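Subclass B1 metallo-beta-lactamase (PDB 6T5L) hydrolyses beta-lactam antibiotics, carbapenems included, as a subclass B1 metallo-beta-lactamase whose active site holds two zinc ions. Local coordinates at residues His33-Ser39 / Cys51-Leu57; Lys150-Glu155 / Val166-Glu172; Lys208-Ala214 / Ile227-Asp231. All blocks are in the same frame, centred on the assembly; numbering follows the deposited sequence.

Interaction 1: His33-Ser39 / Cys51-Leu57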
loop_
_atom_site.group_PDB
_atom_site.type_symbol
_atom_site.label_atom_id
_atom_site.label_comp_id
_atom_site.label_asym_id
_atom_site.label_seq_id
_atom_site.Cartn_x
_atom_site.Cartn_y
_atom_site.Cartn_z
ATOM N N HIS A 33 7.251 -1.865 -14.284
ATOM C CA HIS A 33 5.875 -2.007 -13.844
ATOM C C HIS A 33 5.582 -1.396 -12.486
ATOM O O HIS A 33 4.423 -1.424 -12.051
ATOM C CB HIS A 33 5.486 -3.486 -13.779
ATOM C CG HIS A 33 5.743 -4.219 -15.047
ATOM N ND1 HIS A 33 5.003 -4.020 -16.190
ATOM C CD2 HIS A 33 6.689 -5.136 -15.365
ATOM C CE1 HIS A 33 5.480 -4.783 -17.160
ATOM N NE2 HIS A 33 6.493 -5.476 -16.681
ATOM N N ILE A 34 6.584 -0.905 -11.773
ATOM C CA ILE A 34 6.403 -0.642 -10.360
ATOM C C ILE A 34 6.813 0.785 -10.062
ATOM O O ILE A 34 7.985 1.125 -10.158
ATOM C CB ILE A 34 7.205 -1.613 -9.471
ATOM C CG1 ILE A 34 6.663 -3.016 -9.554
ATOM C CG2 ILE A 34 7.250 -1.072 -8.021
ATOM C CD1 ILE A 34 5.328 -3.218 -8.981
ATOM N N TYR A 35 5.878 1.546 -9.565
ATOM C CA TYR A 35 6.024 2.932 -9.184
ATOM C C TYR A 35 5.625 3.014 -7.712
ATOM O O TYR A 35 4.771 2.250 -7.260
ATOM C CB TYR A 35 5.092 3.828 -10.043
ATOM C CG TYR A 35 5.391 3.879 -11.554
ATOM C CD1 TYR A 35 5.081 2.831 -12.367
ATOM C CD2 TYR A 35 5.892 5.024 -12.142
ATOM C CE1 TYR A 35 5.331 2.860 -13.700
ATOM C CE2 TYR A 35 6.161 5.080 -13.524
ATOM C CZ TYR A 35 5.871 3.991 -14.293
ATOM O OH TYR A 35 6.093 3.992 -15.656
ATOM N N GLU A 36 6.290 3.888 -6.971
ATOM C CA GLU A 36 6.017 4.200 -5.579
ATOM C C GLU A 36 5.415 5.612 -5.525
ATOM O O GLU A 36 5.927 6.550 -6.179
ATOM C CB GLU A 36 7.318 4.134 -4.772
ATOM C CG GLU A 36 7.184 4.517 -3.304
ATOM C CD GLU A 36 8.472 4.794 -2.556
ATOM O OE1 GLU A 36 8.484 4.361 -1.388
ATOM O OE2 GLU A 36 9.438 5.464 -3.049
ATOM N N HIS A 37 4.271 5.740 -4.850
ATOM C CA HIS A 37 3.668 7.049 -4.625
ATOM C C HIS A 37 3.900 7.449 -3.174
ATOM O O HIS A 37 3.834 6.607 -2.261
ATOM C CB HIS A 37 2.176 7.085 -5.035
ATOM C CG HIS A 37 1.211 6.279 -4.215
ATOM N ND1 HIS A 37 0.743 6.709 -2.989
ATOM C CD2 HIS A 37 0.475 5.167 -4.524
ATOM C CE1 HIS A 37 -0.194 5.877 -2.550
ATOM N NE2 HIS A 37 -0.375 4.931 -3.464
ATOM N N ILE A 38 4.244 8.711 -2.983
ATOM C CA ILE A 38 4.523 9.274 -1.655
ATOM C C ILE A 38 3.689 10.543 -1.460
ATOM O O ILE A 38 3.693 11.433 -2.326
ATOM C CB ILE A 38 6.021 9.586 -1.484
ATOM C CG1 ILE A 38 6.881 8.367 -1.901
ATOM C CG2 ILE A 38 6.368 10.052 -0.054
ATOM C CD1 ILE A 38 8.458 8.578 -1.652
ATOM N N SER A 39 2.946 10.604 -0.339
ATOM C CA SER A 39 2.100 11.750 -0.008
ATOM C C SER A 39 2.261 12.016 1.487
ATOM O O SER A 39 2.989 11.301 2.212
ATOM C CB SER A 39 0.611 11.537 -0.407
ATOM O OG SER A 39 0.054 10.344 0.190
ATOM N N CYS A 51 4.136 9.072 3.533
ATOM C CA CYS A 51 3.338 7.852 3.552
ATOM C C CYS A 51 3.415 7.254 2.145
ATOM O O CYS A 51 3.238 7.975 1.141
ATOM C CB CYS A 51 1.877 8.149 3.963
ATOM S SG CYS A 51 1.580 8.673 5.633
ATOM N N ASN A 52 3.744 5.958 2.070
ATOM C CA ASN A 52 4.038 5.331 0.780
ATOM C C ASN A 52 2.874 4.472 0.316
ATOM O O ASN A 52 2.229 3.811 1.131
ATOM C CB ASN A 52 5.251 4.401 0.832
ATOM C CG ASN A 52 6.513 5.128 1.191
ATOM O OD1 ASN A 52 6.626 6.318 0.934
ATOM N ND2 ASN A 52 7.431 4.439 1.851
ATOM N N GLY A 53 2.671 4.432 -1.006
ATOM C CA GLY A 53 1.988 3.335 -1.634
ATOM C C GLY A 53 2.643 2.781 -2.879
ATOM O O GLY A 53 3.761 3.184 -3.269
ATOM N N MET A 54 1.909 1.866 -3.549
ATOM C CA MET A 54 2.469 1.152 -4.719
ATOM C C MET A 54 1.480 1.299 -5.882
ATOM O O MET A 54 0.248 1.091 -5.744
ATOM C CB MET A 54 2.825 -0.394 -4.470
ATOM C CG MET A 54 3.736 -1.008 -5.625
ATOM S SD MET A 54 4.493 -2.523 -5.215
ATOM C CE MET A 54 3.013 -3.621 -5.400
ATOM N N LEU A 55 2.058 1.640 -7.026
ATOM C CA LEU A 55 1.337 1.623 -8.283
ATOM C C LEU A 55 1.937 0.514 -9.115
ATOM O O LEU A 55 3.149 0.514 -9.362
ATOM C CB LEU A 55 1.491 2.957 -8.994
ATOM C CG LEU A 55 0.700 4.176 -8.589
ATOM C CD1 LEU A 55 0.613 5.032 -9.903
ATOM C CD2 LEU A 55 -0.673 3.920 -8.060
ATOM N N VAL A 56 1.086 -0.395 -9.557
ATOM C CA VAL A 56 1.463 -1.466 -10.465
ATOM C C VAL A 56 0.852 -1.143 -11.826
ATOM O O VAL A 56 -0.383 -0.983 -11.972
ATOM C CB VAL A 56 0.988 -2.825 -9.949
ATOM C CG1 VAL A 56 1.390 -3.939 -10.934
ATOM C CG2 VAL A 56 1.518 -3.074 -8.554
ATOM N N LEU A 57 1.726 -1.102 -12.823
ATOM C CA LEU A 57 1.361 -0.783 -14.198
ATOM C C LEU A 57 1.627 -1.963 -15.126
ATOM O O LEU A 57 2.747 -2.496 -15.141
ATOM C CB LEU A 57 2.145 0.417 -14.686
ATOM C CG LEU A 57 2.134 0.723 -16.179
ATOM C CD1 LEU A 57 0.824 1.178 -16.772
ATOM C CD2 LEU A 57 3.269 1.695 -16.448
HETATM O O HOH W 1 1.093 8.011 -0.662
#
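Ile34-Ser39 pairs antiparallel with Cys51-Leu57, the strand axes approaching to 4.6 Å at 150°, and Tyr35, His37 and Ser39 each exchange two backbone hydrogen bonds with Leu55, Gly53 and Cys51 respectively. Leu57 N extends the ladder by one rung to His33 O. Beside that rung the His33 ring presents its edge: ND1 donates to Leu57 O at 2.9 Å, the acceptor lying in the ring plane, although the hydrogen bond is bent (141° at the hydrogen).

His37 shows a different geometry. With CG set between the backbone N and the carbonyl carbon (chi1 68°), its ring folds over the partner strand, and Gly53 CA lies 3.5 Å from the ring centroid in a CH-pi contact on one face. The ring lies where a side chain at Gly53 would project, hence its close approach to CA. At the ring edge, in plane, ND1 meets a water at 2.7 Å; this water also bonds Ser39 OG and donates to Cys51 O, while Ser39 OG has a further partner in Thr69 N. Leu57 CD2 touches Tyr35 CE1 at 3.6 Å. On the face carrying Ile34, Met54 and Val56, Ile34 CD1 meets Met54 SD at 3.9 Å and Val56 CG2 at 3.8 Å. These strands form a buried beta-hairpin in the N-terminal sheet of the alpha-beta/beta-alpha metallo-beta-lactamase sandwich, with the Cys51 side chain about 6 Å from a zinc ion.

Interaction 2: Lys150-Glu155 / Val166-Glu172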
loop_
_atom_site.group_PDB
_atom_site.type_symbol
_atom_site.label_atom_id
_atom_site.label_comp_id
_atom_site.label_asym_id
_atom_site.label_seq_id
_atom_site.Cartn_x
_atom_site.Cartn_y
_atom_site.Cartn_z
ATOM N N LYS A 150 -0.767 -9.884 -16.883
ATOM C CA LYS A 150 -0.012 -10.207 -15.686
ATOM C C LYS A 150 -0.979 -10.188 -14.496
ATOM O O LYS A 150 -2.168 -9.853 -14.621
ATOM C CB LYS A 150 1.156 -9.224 -15.483
ATOM C CG LYS A 150 2.198 -9.177 -16.653
ATOM C CD LYS A 150 3.047 -10.429 -16.739
ATOM C CE LYS A 150 3.679 -10.648 -18.152
ATOM N NZ LYS A 150 2.879 -11.619 -18.965
ATOM N N LYS A 151 -0.486 -10.569 -13.338
ATOM C CA LYS A 151 -1.354 -10.743 -12.196
ATOM C C LYS A 151 -0.743 -10.010 -11.019
ATOM O O LYS A 151 0.474 -9.820 -10.963
ATOM C CB LYS A 151 -1.547 -12.211 -11.890
ATOM C CG LYS A 151 -2.691 -12.819 -12.647
ATOM C CD LYS A 151 -2.660 -14.339 -12.514
ATOM C CE LYS A 151 -3.701 -14.966 -13.397
ATOM N NZ LYS A 151 -3.738 -16.423 -13.164
ATOM N N VAL A 152 -1.618 -9.517 -10.150
ATOM C CA VAL A 152 -1.266 -8.804 -8.939
ATOM C C VAL A 152 -2.093 -9.391 -7.798
ATOM O O VAL A 152 -3.243 -9.821 -7.983
ATOM C CB VAL A 152 -1.495 -7.277 -9.097
ATOM C CG1 VAL A 152 -2.954 -6.873 -8.982
ATOM C CG2 VAL A 152 -0.668 -6.538 -8.064
ATOM N N TYR A 153 -1.493 -9.417 -6.614
ATOM C CA TYR A 153 -1.972 -10.175 -5.461
ATOM C C TYR A 153 -2.000 -9.279 -4.226
ATOM O O TYR A 153 -1.178 -8.362 -4.068
ATOM C CB TYR A 153 -1.064 -11.411 -5.194
ATOM C CG TYR A 153 -0.906 -12.366 -6.372
ATOM C CD1 TYR A 153 0.032 -12.129 -7.384
ATOM C CD2 TYR A 153 -1.684 -13.506 -6.462
ATOM C CE1 TYR A 153 0.150 -12.977 -8.447
ATOM C CE2 TYR A 153 -1.574 -14.355 -7.516
ATOM C CZ TYR A 153 -0.650 -14.097 -8.515
ATOM O OH TYR A 153 -0.504 -14.934 -9.597
ATOM N N ALA A 154 -2.919 -9.564 -3.331
ATOM C CA ALA A 154 -2.884 -9.024 -1.972
ATOM C C ALA A 154 -3.048 -10.245 -1.106
ATOM O O ALA A 154 -3.801 -11.140 -1.485
ATOM C CB ALA A 154 -4.014 -8.009 -1.666
ATOM N N GLU A 155 -2.378 -10.295 0.040
ATOM C CA GLU A 155 -2.460 -11.473 0.894
ATOM C C GLU A 155 -2.341 -11.071 2.358
ATOM O O GLU A 155 -1.515 -10.241 2.725
ATOM C CB GLU A 155 -1.377 -12.518 0.551
ATOM C CG GLU A 155 -1.572 -13.814 1.365
ATOM C CD GLU A 155 -0.866 -15.040 0.768
ATOM O OE1 GLU A 155 -0.726 -16.044 1.475
ATOM O OE2 GLU A 155 -0.452 -15.013 -0.427
ATOM N N VAL A 166 -2.704 -6.256 5.121
ATOM C CA VAL A 166 -2.371 -7.153 4.009
ATOM C C VAL A 166 -1.121 -6.640 3.251
ATOM O O VAL A 166 -0.738 -5.453 3.400
ATOM C CB VAL A 166 -3.550 -7.337 3.026
ATOM C CG1 VAL A 166 -4.749 -7.980 3.682
ATOM C CG2 VAL A 166 -4.049 -6.029 2.326
ATOM N N VAL A 167 -0.542 -7.550 2.381
ATOM C CA VAL A 167 0.688 -7.296 1.626
ATOM C C VAL A 167 0.383 -7.416 0.130
ATOM O O VAL A 167 -0.377 -8.296 -0.293
ATOM C CB VAL A 167 1.793 -8.266 2.102
ATOM C CG1 VAL A 167 3.166 -7.991 1.439
ATOM C CG2 VAL A 167 1.933 -8.106 3.596
ATOM N N GLY A 168 0.898 -6.488 -0.646
ATOM C CA GLY A 168 0.721 -6.534 -2.084
ATOM C C GLY A 168 1.961 -7.173 -2.699
ATOM O O GLY A 168 3.076 -7.078 -2.163
ATOM N N TYR A 169 1.734 -7.892 -3.797
ATOM C CA TYR A 169 2.750 -8.642 -4.490
ATOM C C TYR A 169 2.531 -8.615 -5.992
ATOM O O TYR A 169 1.445 -8.972 -6.479
ATOM C CB TYR A 169 2.736 -10.090 -4.012
ATOM C CG TYR A 169 3.824 -10.951 -4.574
ATOM C CD1 TYR A 169 5.130 -10.528 -4.568
ATOM C CD2 TYR A 169 3.541 -12.198 -5.091
ATOM C CE1 TYR A 169 6.172 -11.360 -5.060
ATOM C CE2 TYR A 169 4.545 -13.029 -5.566
ATOM C CZ TYR A 169 5.859 -12.595 -5.567
ATOM O OH TYR A 169 6.867 -13.388 -6.045
ATOM N N PHE A 170 3.596 -8.250 -6.707
ATOM C CA PHE A 170 3.656 -8.397 -8.161
ATOM C C PHE A 170 4.861 -9.254 -8.549
ATOM O O PHE A 170 5.994 -8.727 -8.611
ATOM C CB PHE A 170 3.746 -7.003 -8.771
ATOM C CG PHE A 170 3.586 -6.959 -10.285
ATOM C CD1 PHE A 170 2.399 -7.338 -10.902
ATOM C CD2 PHE A 170 4.651 -6.539 -11.083
ATOM C CE1 PHE A 170 2.285 -7.280 -12.301
ATOM C CE2 PHE A 170 4.538 -6.465 -12.494
ATOM C CZ PHE A 170 3.361 -6.833 -13.097
ATOM N N PRO A 171 4.676 -10.562 -8.841
ATOM C CA PRO A 171 5.844 -11.430 -9.074
ATOM C C PRO A 171 6.678 -11.097 -10.296
ATOM O O PRO A 171 7.867 -11.426 -10.293
ATOM C CB PRO A 171 5.237 -12.851 -9.203
ATOM C CG PRO A 171 3.732 -12.645 -9.457
ATOM C CD PRO A 171 3.421 -11.342 -8.765
ATOM N N GLU A 172 6.111 -10.508 -11.343
ATOM C CA GLU A 172 6.879 -10.225 -12.558
ATOM C C GLU A 172 8.067 -9.308 -12.263
ATOM O O GLU A 172 9.151 -9.478 -12.827
ATOM C CB GLU A 172 5.960 -9.621 -13.623
ATOM C CG GLU A 172 6.593 -9.456 -14.984
ATOM C CD GLU A 172 7.027 -10.776 -15.557
ATOM O OE1 GLU A 172 6.189 -11.703 -15.654
ATOM O OE2 GLU A 172 8.226 -10.882 -15.864
HETATM O O HOH W 2 2.981 -10.616 -11.950
#
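Tyr153 and Tyr169 project from the same face of the hairpin, but their rings leave the backbone differently. Tyr153 has CG beside its backbone N (chi1 -56°), whereas Tyr169 has CG pointing opposite its own N (chi1 -175°). The rings therefore meet at a corner, Tyr153 CD1 to Tyr169 CD2 at 4.2 Å, without stacking. Pro171 occupies the angle between them: its CD reaches the edge of the Tyr153 ring at CE1, 3.7 Å away, while its N lies above the centre of the Tyr169 ring.

The backbone beneath is an antiparallel beta-hairpin of the second, C-terminal sheet of the metallo-beta-lactamase sandwich. Tyr153 with Tyr169 and Glu155 with Val167 are its hydrogen-bonded pairs. Ala154 and Gly168 form the non-hydrogen-bonded pair between them, where Ala154 CA comes 3.1 Å from Val167 O in a CA-H...O contact.

Phe170 faces the sandwich interior. CD1 of its ring lies 3.1 Å from Lys151 O, and CE1 packs obliquely against Lys150 CB at 3.9 Å. A water sits above one face of this ring, toward the rim; it donates to Lys151 O at 2.8 Å and accepts from Glu172 N, linking the strands where direct pairing has ended. Farther out, the Lys150 and Glu172 chains cross with Lys150 CD 3.6 Å from Glu172 OE1, methylene against carboxylate. Lys150 NZ and Glu172 OE1 remain 4.7 Å apart, so any attraction between these two charged groups acts without a direct salt bridge.

Interaction 3: Lys208-Ala214 / Ile227-Asp231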
loop_
_atom_site.group_PDB
_atom_site.type_symbol
_atom_site.label_atom_id
_atom_site.label_comp_id
_atom_site.label_asym_id
_atom_site.label_seq_id
_atom_site.Cartn_x
_atom_site.Cartn_y
_atom_site.Cartn_z
ATOM N N LYS A 208 8.386 -13.237 4.779
ATOM C CA LYS A 208 9.722 -13.526 4.304
ATOM C C LYS A 208 9.789 -14.906 3.665
ATOM O O LYS A 208 10.422 -15.098 2.606
ATOM C CB LYS A 208 10.688 -13.434 5.478
ATOM C CG LYS A 208 12.090 -13.763 5.161
ATOM C CD LYS A 208 12.932 -13.698 6.401
ATOM C CE LYS A 208 14.146 -14.638 6.291
ATOM N NZ LYS A 208 15.370 -13.831 6.403
ATOM N N LEU A 209 9.170 -15.885 4.318
ATOM C CA LEU A 209 9.175 -17.243 3.799
ATOM C C LEU A 209 8.496 -17.305 2.439
ATOM O O LEU A 209 8.928 -18.046 1.557
ATOM C CB LEU A 209 8.480 -18.148 4.804
ATOM C CG LEU A 209 8.393 -19.610 4.366
ATOM C CD1 LEU A 209 9.769 -20.254 4.575
ATOM C CD2 LEU A 209 7.330 -20.315 5.148
ATOM N N LYS A 210 7.431 -16.516 2.254
ATOM C CA LYS A 210 6.666 -16.551 1.015
ATOM C C LYS A 210 7.382 -15.850 -0.137
ATOM O O LYS A 210 7.168 -16.217 -1.295
ATOM C CB LYS A 210 5.294 -15.901 1.255
ATOM C CG LYS A 210 4.241 -16.282 0.233
ATOM C CD LYS A 210 3.272 -17.262 0.805
ATOM C CE LYS A 210 2.134 -17.571 -0.178
ATOM N NZ LYS A 210 0.903 -18.105 0.496
ATOM N N TYR A 211 8.271 -14.896 0.148
ATOM C CA TYR A 211 8.887 -14.072 -0.893
ATOM C C TYR A 211 10.409 -14.085 -0.804
ATOM O O TYR A 211 11.047 -13.028 -0.720
ATOM C CB TYR A 211 8.340 -12.646 -0.785
ATOM C CG TYR A 211 6.833 -12.587 -0.944
ATOM C CD1 TYR A 211 6.205 -13.186 -2.034
ATOM C CD2 TYR A 211 6.051 -11.938 -0.046
ATOM C CE1 TYR A 211 4.843 -13.128 -2.210
ATOM C CE2 TYR A 211 4.672 -11.860 -0.208
ATOM C CZ TYR A 211 4.079 -12.445 -1.288
ATOM O OH TYR A 211 2.698 -12.396 -1.416
ATOM N N PRO A 212 11.035 -15.274 -0.852
ATOM C CA PRO A 212 12.502 -15.326 -0.771
ATOM C C PRO A 212 13.221 -14.611 -1.918
ATOM O O PRO A 212 14.379 -14.221 -1.758
ATOM C CB PRO A 212 12.801 -16.842 -0.788
ATOM C CG PRO A 212 11.604 -17.439 -1.563
ATOM C CD PRO A 212 10.435 -16.591 -1.127
ATOM N N ASN A 213 12.594 -14.428 -3.074
ATOM C CA ASN A 213 13.283 -13.817 -4.209
ATOM C C ASN A 213 12.932 -12.342 -4.389
ATOM O O ASN A 213 13.234 -11.763 -5.444
ATOM C CB ASN A 213 12.970 -14.590 -5.484
ATOM C CG ASN A 213 13.461 -16.020 -5.422
ATOM O OD1 ASN A 213 14.623 -16.283 -5.099
ATOM N ND2 ASN A 213 12.564 -16.954 -5.678
ATOM N N ALA A 214 12.333 -11.710 -3.374
ATOM C CA ALA A 214 11.927 -10.319 -3.518
ATOM C C ALA A 214 13.140 -9.419 -3.700
ATOM O O ALA A 214 14.168 -9.553 -3.002
ATOM C CB ALA A 214 11.122 -9.842 -2.310
ATOM N N ILE A 227 14.844 -7.488 0.781
ATOM C CA ILE A 227 14.299 -8.359 1.816
ATOM C C ILE A 227 14.892 -8.067 3.194
ATOM O O ILE A 227 14.327 -8.497 4.210
ATOM C CB ILE A 227 14.499 -9.856 1.481
ATOM C CG1 ILE A 227 15.951 -10.148 1.130
ATOM C CG2 ILE A 227 13.593 -10.285 0.355
ATOM C CD1 ILE A 227 16.163 -11.561 0.687
ATOM N N GLU A 228 15.983 -7.312 3.258
ATOM C CA GLU A 228 16.512 -6.871 4.538
ATOM C C GLU A 228 15.517 -5.999 5.313
ATOM O O GLU A 228 15.659 -5.830 6.531
ATOM C CB GLU A 228 17.860 -6.170 4.279
ATOM C CG GLU A 228 17.805 -4.781 3.618
ATOM C CD GLU A 228 17.703 -4.752 2.058
ATOM O OE1 GLU A 228 17.546 -5.822 1.382
ATOM O OE2 GLU A 228 17.765 -3.597 1.533
ATOM N N LEU A 229 14.507 -5.456 4.656
ATOM C CA LEU A 229 13.477 -4.757 5.414
ATOM C C LEU A 229 12.661 -5.758 6.204
ATOM O O LEU A 229 12.350 -5.508 7.368
ATOM C CB LEU A 229 12.573 -3.929 4.508
ATOM C CG LEU A 229 13.151 -2.541 4.253
ATOM C CD1 LEU A 229 14.483 -2.534 3.450
ATOM C CD2 LEU A 229 12.088 -1.717 3.524
ATOM N N PHE A 230 12.359 -6.919 5.600
ATOM C CA PHE A 230 11.753 -8.021 6.338
ATOM C C PHE A 230 12.590 -8.361 7.577
ATOM O O PHE A 230 12.090 -8.405 8.708
ATOM C CB PHE A 230 11.669 -9.266 5.459
ATOM C CG PHE A 230 10.828 -9.140 4.209
ATOM C CD1 PHE A 230 9.858 -8.133 4.059
ATOM C CD2 PHE A 230 10.983 -10.072 3.189
ATOM C CE1 PHE A 230 9.075 -8.072 2.933
ATOM C CE2 PHE A 230 10.209 -9.997 2.053
ATOM C CZ PHE A 230 9.231 -8.991 1.945
ATOM N N ASP A 231 13.885 -8.625 7.359
ATOM C CA ASP A 231 14.749 -9.064 8.445
ATOM C C ASP A 231 14.778 -8.032 9.550
ATOM O O ASP A 231 14.673 -8.363 10.736
ATOM C CB ASP A 231 16.187 -9.290 7.955
ATOM C CG ASP A 231 16.339 -10.510 7.098
ATOM O OD1 ASP A 231 15.574 -11.469 7.296
ATOM O OD2 ASP A 231 17.273 -10.522 6.264
HETATM O O HOH W 3 16.184 -8.377 -1.879
#
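Phe230 of the C-terminal helix packs against Lys208, in the last turn of helix 200-210, and against the type I beta turn Tyr211-Ala214 that follows; both helices belong to the helical layer outside the second sheet of the metallo-beta-lactamase sandwich. The turn is closed by Ala214 N donating to Tyr211 O at 3.2 Å.

The tight part is apolar. With CG beside its backbone N (chi1 -61°), Phe230 directs its ring at the helix end, CD2 lying 3.8 Å from Lys208 CA. CE2 continues toward Tyr211 CB at 4.3 Å, and the Tyr211 carbonyl oxygen stands near the ring plane, at the edge. Deeper in the fold, Phe230 also touches Val217 of the underlying strand. Ile227 completes this side, with its CG2 branch 3.7 Å from Ala214 CB and its other branch, ending in CD1, turned toward Pro212 O.

The outer part is looser and more polar. Lys208, an exposed residue, stretches along its first three torsions and bends only at the last, bringing NZ to Asp231 OD1, on the syn side as modelled, in a salt bridge whose 2.5 Å length is doubtfully short. At the other end of the contact, a water joins the segments, donating to Ala214 O at 2.6 Å and accepting from Ile227 N at 3.1 Å.

The three contacts follow one another along the chain. Interactions 1 and 2, with centres about 13 Å apart, bring the two sheets together: the Phe170 ring packs against His33, with CE2 3.4 Å from His33 CB, and against Val56, with CD1 3.5 Å from Val56 CG1. Interaction 3 joins interaction 2 through Glu155 OE1 and Lys210 NZ, a 2.8 Å salt bridge, and through the rings of Tyr169 and Tyr211. A magnesium ion lies near this seam, about 3 Å from the Tyr169 side chain and 4 Å from that of Ala214. Interactions 1 and 3 do not touch, their nearest atoms being about 8 Å apart. Cys51 of interaction 1 packs on the zinc ligand His221.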